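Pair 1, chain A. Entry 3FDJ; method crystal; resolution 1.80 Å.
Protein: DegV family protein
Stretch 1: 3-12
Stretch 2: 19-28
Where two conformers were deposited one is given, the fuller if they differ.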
# COMPACT_ATOMS: atom_id res chain seq x y z
N ALA A 3 26.23 1.85 0.15
CA ALA A 3 25.08 2.14 1.08
C ALA A 3 23.79 2.37 0.29
O ALA A 3 23.57 3.46 -0.27
CB ALA A 3 25.42 3.37 1.90
N MSE A 4 22.91 1.37 0.23
CA MSE A 4 21.80 1.45 -0.73
C MSE A 4 20.64 2.29 -0.20
O MSE A 4 20.52 2.51 1.00
CB MSE A 4 21.31 0.06 -1.11
CG MSE A 4 22.43 -0.83 -1.55
SE MSE A 4 21.76 -2.43 -2.43
CE MSE A 4 23.28 -3.54 -2.06
N ARG A 5 19.83 2.79 -1.10
CA ARG A 5 18.73 3.66 -0.76
C ARG A 5 17.42 3.02 -1.20
O ARG A 5 17.30 2.57 -2.35
CB ARG A 5 18.87 4.99 -1.47
CG ARG A 5 17.70 5.94 -1.30
CD ARG A 5 18.00 7.29 -1.95
NE ARG A 5 18.87 7.99 -1.07
CZ ARG A 5 18.51 8.98 -0.24
NH1 ARG A 5 17.29 9.50 -0.22
NH2 ARG A 5 19.43 9.47 0.55
N LEU A 6 16.45 3.02 -0.31
CA LEU A 6 15.09 2.60 -0.61
C LEU A 6 14.16 3.83 -0.75
O LEU A 6 14.20 4.75 0.06
CB LEU A 6 14.58 1.63 0.48
CG LEU A 6 15.43 0.37 0.71
CD1 LEU A 6 14.76 -0.55 1.78
CD2 LEU A 6 15.72 -0.38 -0.58
N VAL A 7 13.33 3.83 -1.79
CA VAL A 7 12.39 4.91 -2.05
C VAL A 7 11.02 4.29 -2.32
O VAL A 7 10.94 3.21 -2.94
CB VAL A 7 12.84 5.77 -3.27
CG1 VAL A 7 11.88 6.92 -3.55
CG2 VAL A 7 14.27 6.35 -3.04
N ALA A 8 9.96 4.93 -1.85
CA ALA A 8 8.61 4.45 -2.17
C ALA A 8 7.66 5.60 -2.26
O ALA A 8 7.85 6.62 -1.63
CB ALA A 8 8.13 3.46 -1.10
N ASP A 9 6.60 5.45 -3.06
CA ASP A 9 5.54 6.41 -2.94
C ASP A 9 4.78 6.27 -1.62
O ASP A 9 4.83 5.23 -0.94
CB ASP A 9 4.63 6.40 -4.14
CG ASP A 9 3.82 5.16 -4.22
OD1 ASP A 9 2.97 4.96 -3.30
OD2 ASP A 9 3.99 4.42 -5.22
N SER A 10 4.07 7.34 -1.27
CA SER A 10 3.42 7.46 0.03
C SER A 10 2.25 6.48 0.24
O SER A 10 1.74 6.37 1.35
CB SER A 10 2.94 8.91 0.23
OG SER A 10 1.87 9.23 -0.64
N ALA A 11 1.85 5.75 -0.80
CA ALA A 11 0.89 4.65 -0.63
C ALA A 11 1.45 3.53 0.26
O ALA A 11 0.68 2.66 0.67
CB ALA A 11 0.45 4.09 -1.95
N CYS A 12 2.75 3.55 0.56
CA CYS A 12 3.34 2.57 1.48
C CYS A 12 3.00 2.85 2.95
O CYS A 12 3.27 2.02 3.81
CB CYS A 12 4.85 2.50 1.29
SG CYS A 12 5.73 3.90 1.92
N GLY A 19 16.96 1.76 10.59
CA GLY A 19 18.18 1.09 10.16
C GLY A 19 18.52 1.20 8.68
O GLY A 19 19.60 0.78 8.26
N MSE A 20 17.61 1.78 7.90
CA MSE A 20 17.79 1.91 6.45
C MSE A 20 17.77 3.37 6.03
O MSE A 20 17.28 4.23 6.77
CB MSE A 20 16.64 1.22 5.73
CG MSE A 20 16.72 -0.27 5.70
SE MSE A 20 17.98 -0.94 4.37
CE MSE A 20 17.90 0.50 3.06
N VAL A 21 18.29 3.63 4.85
CA VAL A 21 18.11 4.91 4.20
C VAL A 21 16.82 4.77 3.39
O VAL A 21 16.75 3.94 2.48
CB VAL A 21 19.25 5.25 3.27
CG1 VAL A 21 18.97 6.59 2.56
CG2 VAL A 21 20.58 5.31 4.03
N PHE A 22 15.82 5.58 3.72
CA PHE A 22 14.50 5.45 3.12
C PHE A 22 13.85 6.81 2.96
O PHE A 22 13.89 7.64 3.87
CB PHE A 22 13.60 4.58 3.98
CG PHE A 22 12.17 4.55 3.51
CD1 PHE A 22 11.82 3.78 2.41
CD2 PHE A 22 11.21 5.36 4.10
CE1 PHE A 22 10.50 3.79 1.91
CE2 PHE A 22 9.90 5.38 3.62
CZ PHE A 22 9.55 4.59 2.55
N LYS A 23 13.21 7.01 1.82
CA LYS A 23 12.44 8.21 1.57
C LYS A 23 11.10 7.91 0.91
O LYS A 23 11.05 7.23 -0.13
CB LYS A 23 13.25 9.12 0.64
CG LYS A 23 12.67 10.47 0.52
CD LYS A 23 12.91 11.28 1.78
CE LYS A 23 12.09 12.53 1.80
NZ LYS A 23 12.65 13.52 0.83
N ALA A 24 10.03 8.44 1.51
CA ALA A 24 8.69 8.37 0.91
C ALA A 24 8.44 9.59 0.02
O ALA A 24 8.85 10.70 0.36
CB ALA A 24 7.60 8.26 2.01
N VAL A 25 7.78 9.36 -1.10
CA VAL A 25 7.47 10.40 -2.06
C VAL A 25 5.95 10.62 -2.13
O VAL A 25 5.20 9.72 -2.52
CB VAL A 25 8.02 10.05 -3.44
CG1 VAL A 25 7.84 11.24 -4.39
CG2 VAL A 25 9.53 9.67 -3.33
N PRO A 26 5.49 11.79 -1.71
CA PRO A 26 4.06 12.03 -1.53
C PRO A 26 3.24 12.07 -2.80
O PRO A 26 3.63 12.73 -3.76
CB PRO A 26 4.00 13.40 -0.87
CG PRO A 26 5.32 13.86 -0.69
CD PRO A 26 6.30 12.94 -1.27
N LEU A 27 2.10 11.39 -2.77
CA LEU A 27 1.01 11.64 -3.69
C LEU A 27 0.17 12.80 -3.13
O LEU A 27 0.35 13.20 -1.97
CB LEU A 27 0.17 10.38 -3.90
CG LEU A 27 0.76 9.41 -4.95
CD1 LEU A 27 1.77 8.52 -4.31
CD2 LEU A 27 -0.32 8.57 -5.68
N THR A 28 -0.76 13.30 -3.94
CA THR A 28 -1.58 14.44 -3.58
C THR A 28 -3.05 14.11 -3.82
O THR A 28 -3.39 13.55 -4.86
CB THR A 28 -1.19 15.68 -4.38
OG1 THR A 28 0.19 16.00 -4.12
CG2 THR A 28 -2.09 16.88 -4.01

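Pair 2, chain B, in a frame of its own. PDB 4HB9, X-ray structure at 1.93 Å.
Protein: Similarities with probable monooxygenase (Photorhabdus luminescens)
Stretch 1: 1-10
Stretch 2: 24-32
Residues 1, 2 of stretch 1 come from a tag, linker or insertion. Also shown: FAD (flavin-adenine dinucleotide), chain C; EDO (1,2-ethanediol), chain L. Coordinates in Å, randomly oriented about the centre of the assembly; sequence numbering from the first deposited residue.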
# COMPACT_ATOMS: atom_id res chain seq x y z
N SER B 1 4.43 -29.27 10.03
CA SER B 1 5.12 -29.12 11.35
C SER B 1 5.93 -27.81 11.51
O SER B 1 5.82 -27.16 12.55
CB SER B 1 6.00 -30.35 11.64
OG SER B 1 5.19 -31.50 11.79
N MSE B 2 6.76 -27.46 10.51
CA MSE B 2 7.33 -26.11 10.34
C MSE B 2 6.28 -25.07 10.71
O MSE B 2 5.19 -25.08 10.16
CB MSE B 2 7.75 -25.96 8.87
CG MSE B 2 8.18 -24.57 8.39
SE MSE B 2 8.67 -24.61 6.47
CE MSE B 2 6.95 -24.76 5.53
N HIS B 3 6.59 -24.21 11.66
CA HIS B 3 5.65 -23.19 12.08
C HIS B 3 6.16 -21.86 11.54
O HIS B 3 7.28 -21.46 11.86
CB HIS B 3 5.59 -23.18 13.61
CG HIS B 3 4.63 -22.18 14.18
ND1 HIS B 3 4.65 -21.82 15.51
CD2 HIS B 3 3.66 -21.44 13.60
CE1 HIS B 3 3.70 -20.92 15.72
NE2 HIS B 3 3.10 -20.67 14.57
N VAL B 4 5.36 -21.20 10.71
CA VAL B 4 5.75 -19.90 10.15
C VAL B 4 5.12 -18.82 11.02
O VAL B 4 3.90 -18.85 11.31
CB VAL B 4 5.32 -19.76 8.66
CG1 VAL B 4 5.68 -18.39 8.12
CG2 VAL B 4 5.97 -20.83 7.80
N GLY B 5 5.95 -17.90 11.50
CA GLY B 5 5.48 -16.74 12.25
C GLY B 5 5.58 -15.53 11.36
O GLY B 5 6.64 -15.28 10.77
N ILE B 6 4.48 -14.77 11.28
CA ILE B 6 4.41 -13.56 10.45
C ILE B 6 4.19 -12.36 11.38
O ILE B 6 3.28 -12.38 12.22
CB ILE B 6 3.24 -13.62 9.44
CG1 ILE B 6 3.37 -14.84 8.52
CG2 ILE B 6 3.19 -12.32 8.62
CD1 ILE B 6 2.13 -15.15 7.69
N ILE B 7 5.04 -11.35 11.27
CA ILE B 7 4.82 -10.09 11.98
C ILE B 7 4.02 -9.17 11.05
O ILE B 7 4.51 -8.81 9.97
CB ILE B 7 6.11 -9.38 12.40
CG1 ILE B 7 7.08 -10.34 13.13
CG2 ILE B 7 5.77 -8.21 13.30
CD1 ILE B 7 6.50 -11.11 14.30
N GLY B 8 2.80 -8.84 11.48
CA GLY B 8 1.93 -7.94 10.72
C GLY B 8 0.76 -8.60 10.02
O GLY B 8 0.94 -9.41 9.11
N ALA B 9 -0.45 -8.24 10.46
CA ALA B 9 -1.68 -8.62 9.78
C ALA B 9 -2.13 -7.49 8.86
O ALA B 9 -3.25 -6.96 8.98
CB ALA B 9 -2.76 -8.94 10.76
N GLY B 10 -1.23 -7.10 7.96
CA GLY B 10 -1.54 -6.15 6.90
C GLY B 10 -1.93 -6.86 5.63
O GLY B 10 -2.30 -8.04 5.63
N GLY B 24 -1.32 -26.36 3.71
CA GLY B 24 -1.24 -27.19 4.89
C GLY B 24 -0.14 -26.83 5.87
O GLY B 24 0.26 -27.64 6.69
N ILE B 25 0.33 -25.59 5.79
CA ILE B 25 1.44 -25.12 6.63
C ILE B 25 0.91 -24.41 7.85
O ILE B 25 -0.05 -23.65 7.78
CB ILE B 25 2.36 -24.23 5.78
CG1 ILE B 25 2.98 -25.07 4.67
CG2 ILE B 25 3.42 -23.55 6.63
CD1 ILE B 25 3.61 -24.28 3.54
N LYS B 26 1.53 -24.67 9.00
CA LYS B 26 1.14 -24.05 10.25
C LYS B 26 1.62 -22.60 10.26
O LYS B 26 2.79 -22.34 9.95
CB LYS B 26 1.76 -24.80 11.42
CG LYS B 26 1.31 -24.32 12.79
CD LYS B 26 2.08 -25.06 13.88
CE LYS B 26 1.40 -24.93 15.22
NZ LYS B 26 1.07 -23.52 15.58
N VAL B 27 0.74 -21.67 10.61
CA VAL B 27 1.06 -20.25 10.51
C VAL B 27 0.38 -19.48 11.61
O VAL B 27 -0.80 -19.74 11.96
CB VAL B 27 0.71 -19.69 9.09
CG1 VAL B 27 -0.73 -20.00 8.74
CG2 VAL B 27 1.00 -18.19 8.98
N THR B 28 1.12 -18.52 12.16
CA THR B 28 0.59 -17.57 13.11
C THR B 28 1.01 -16.16 12.69
O THR B 28 2.13 -15.95 12.20
CB THR B 28 1.14 -17.86 14.53
OG1 THR B 28 0.84 -19.21 14.90
CG2 THR B 28 0.54 -16.93 15.53
N ILE B 29 0.10 -15.20 12.87
CA ILE B 29 0.40 -13.80 12.64
C ILE B 29 0.37 -13.06 13.95
O ILE B 29 -0.56 -13.21 14.72
CB ILE B 29 -0.64 -13.11 11.72
CG1 ILE B 29 -0.67 -13.75 10.33
CG2 ILE B 29 -0.33 -11.63 11.61
CD1 ILE B 29 -1.85 -13.28 9.50
N TYR B 30 1.37 -12.22 14.17
CA TYR B 30 1.42 -11.35 15.34
C TYR B 30 1.27 -9.91 14.88
O TYR B 30 2.06 -9.40 14.09
CB TYR B 30 2.73 -11.56 16.12
CG TYR B 30 2.99 -13.02 16.40
CD1 TYR B 30 2.45 -13.65 17.53
CD2 TYR B 30 3.73 -13.79 15.51
CE1 TYR B 30 2.68 -15.01 17.76
CE2 TYR B 30 3.94 -15.13 15.73
CZ TYR B 30 3.43 -15.72 16.86
OH TYR B 30 3.67 -17.07 17.05
N GLU B 31 0.22 -9.26 15.37
CA GLU B 31 -0.18 -7.91 14.94
C GLU B 31 -0.20 -6.97 16.12
O GLU B 31 -0.76 -7.28 17.17
CB GLU B 31 -1.57 -7.96 14.27
CG GLU B 31 -2.23 -6.60 14.07
CD GLU B 31 -1.39 -5.65 13.20
OE1 GLU B 31 -0.91 -6.09 12.14
OE2 GLU B 31 -1.24 -4.47 13.58
N ARG B 32 0.40 -5.79 15.94
CA ARG B 32 0.51 -4.82 17.03
C ARG B 32 -0.83 -4.20 17.42
O ARG B 32 -1.04 -3.91 18.58
CB ARG B 32 1.51 -3.71 16.71
CG ARG B 32 1.08 -2.79 15.57
CD ARG B 32 2.06 -1.66 15.35
NE ARG B 32 1.68 -0.93 14.15
CZ ARG B 32 2.35 0.09 13.64
NH1 ARG B 32 3.45 0.54 14.25
NH2 ARG B 32 1.91 0.67 12.54
PA FAD C . 0.73 -2.93 5.81
O1A FAD C . -0.49 -3.29 5.00
O2A FAD C . 1.10 -1.55 6.24
O5B FAD C . 0.76 -3.89 7.09
C5B FAD C . 1.77 -3.80 8.08
C4B FAD C . 1.16 -4.41 9.33
O4B FAD C . 2.21 -4.63 10.29
C3B FAD C . 0.09 -3.52 9.99
O3B FAD C . -1.07 -4.27 10.35
C2B FAD C . 0.83 -2.99 11.20
O2B FAD C . 0.02 -2.65 12.31
C1B FAD C . 1.74 -4.18 11.54
N9A FAD C . 2.93 -3.88 12.35
C8A FAD C . 3.81 -2.87 12.17
N7A FAD C . 4.83 -2.95 13.07
C5A FAD C . 4.57 -4.03 13.84
C6A FAD C . 5.25 -4.66 14.98
N6A FAD C . 6.38 -4.08 15.44
N1A FAD C . 4.69 -5.76 15.53
C2A FAD C . 3.56 -6.30 15.03
N3A FAD C . 2.88 -5.79 13.98
C4A FAD C . 3.35 -4.66 13.35
N1 FAD C . -1.23 0.14 -3.10
C2 FAD C . -1.68 -0.34 -4.28
O2 FAD C . -1.18 -1.40 -4.80
N3 FAD C . -2.68 0.29 -4.93
C4 FAD C . -3.26 1.42 -4.52
O4 FAD C . -4.18 1.95 -5.20
C4X FAD C . -2.79 2.03 -3.27
N5 FAD C . -3.33 3.17 -2.77
C5X FAD C . -2.86 3.69 -1.61
C6 FAD C . -3.38 4.87 -1.10
C7 FAD C . -2.91 5.42 0.10
C7M FAD C . -3.49 6.71 0.66
C8 FAD C . -1.83 4.74 0.83
C8M FAD C . -1.31 5.30 2.14
C9 FAD C . -1.30 3.56 0.33
C9A FAD C . -1.77 3.00 -0.86
N10 FAD C . -1.22 1.80 -1.37
C10 FAD C . -1.71 1.29 -2.58
C1' FAD C . -0.11 1.09 -0.71
C2' FAD C . -0.57 -0.04 0.20
O2' FAD C . -1.59 0.40 1.09
C3' FAD C . 0.62 -0.55 1.01
O3' FAD C . 1.75 -0.66 0.14
C4' FAD C . 0.32 -1.92 1.60
O4' FAD C . -0.48 -1.73 2.75
C5' FAD C . 1.58 -2.66 2.00
O5' FAD C . 1.17 -3.91 2.54
P FAD C . 2.03 -4.51 3.76
O1P FAD C . 1.28 -5.76 4.15
O2P FAD C . 3.48 -4.56 3.37
O3P FAD C . 1.99 -3.45 4.97
C1 EDO L . -5.41 -4.16 11.65
O1 EDO L . -4.82 -5.44 11.43
C2 EDO L . -4.31 -3.23 12.12
O2 EDO L . -3.38 -2.98 11.07
O HOH W 1 3.80 -26.61 8.73

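What backbone arrangement do the two pairs share? Each is a pair of neighbouring parallel strands, crossing at -19° in pair 1 and -20° in pair 2, and the central residues superpose with an RMSD of 0.5 Å. The hydrogen-bond ladder is the same. A:Leu6 matches B:Val4: A:Leu6 N donates to A:Val21 O at 3.0 Å, and B:Val4 N donates to B:Lys26 O at 2.9 Å. Two residues on, A:Ala8 N reaches A:Lys23 O at 3.1 Å, and B:Ile6 N reaches B:Thr28 O at 2.8 Å. The last matching rung runs from A:Ser10 N to A:Val25 O at 2.9 Å and from B:Gly8 N to B:Tyr30 O at 2.8 Å.

How is the face carrying A:Leu6, A:Ala8, A:Phe22 and A:Ala24 filled, compared with that of B:Val4, B:Ile6, B:Val27 and B:Ile29? Pair 1 sets one large ring beside A:Leu6 and the small A:Ala8: A:Phe22 CD1 lies 4.0 Å from A:Leu6 CB, and A:Phe22 CE1 lies 3.8 Å from A:Ala8 CB, which sits at the ring edge. Pair 2 spreads the bulk over branched chains. B:Val27 replaces the ring, and the longer B:Ile6, at the alanine position, extends to it, with B:Ile6 CD1 3.5 Å from B:Val27 CG2. Near the start of this face, A:Leu6 CG meets A:Met20 CE at 3.4 Å; in the matched places B:Val4 CG2 meets B:Ile25 CG2 at 3.9 Å.

What happens on the other face? A:Val7 and A:Val25 pack directly, CG1 of the former 3.6 Å from CG2 of the latter. Their counterparts are B:Gly5 and B:Tyr30, so bulk moves to the second strand: the tyrosine ring places its edge by the glycine, with B:Tyr30 CE2 4.1 Å from B:Gly5 CA. Further along, A:Asp9 CB lies 3.6 Å from A:Leu27 CD1, while at the matched position B:Ile7 CD1 packs 4.0 Å from B:Tyr30 CD2. Nearer the start, A:Arg5 lays a guanidinium face against A:Val21, whereas B:His3 has B:Lys26 over its ring and hydrogen-bonds through B:His3 NE2 to B:Thr28 OG1 at 2.7 Å. At the match to A:Lys23, this threonine thus adds a polar side-chain link.

How do the strands finish? A:Ser10 points toward the second strand, and its OG accepts a hydrogen bond from A:Leu27 N at 3.0 Å. The matched B:Gly8 leaves room for the cofactor: a CB there would clash with FAD O4B. B:Glu31, matched to A:Pro26, takes over the polar linking, its OE1 accepting from B:Ala9 N at 2.8 Å and from FAD O3B at 2.6 Å.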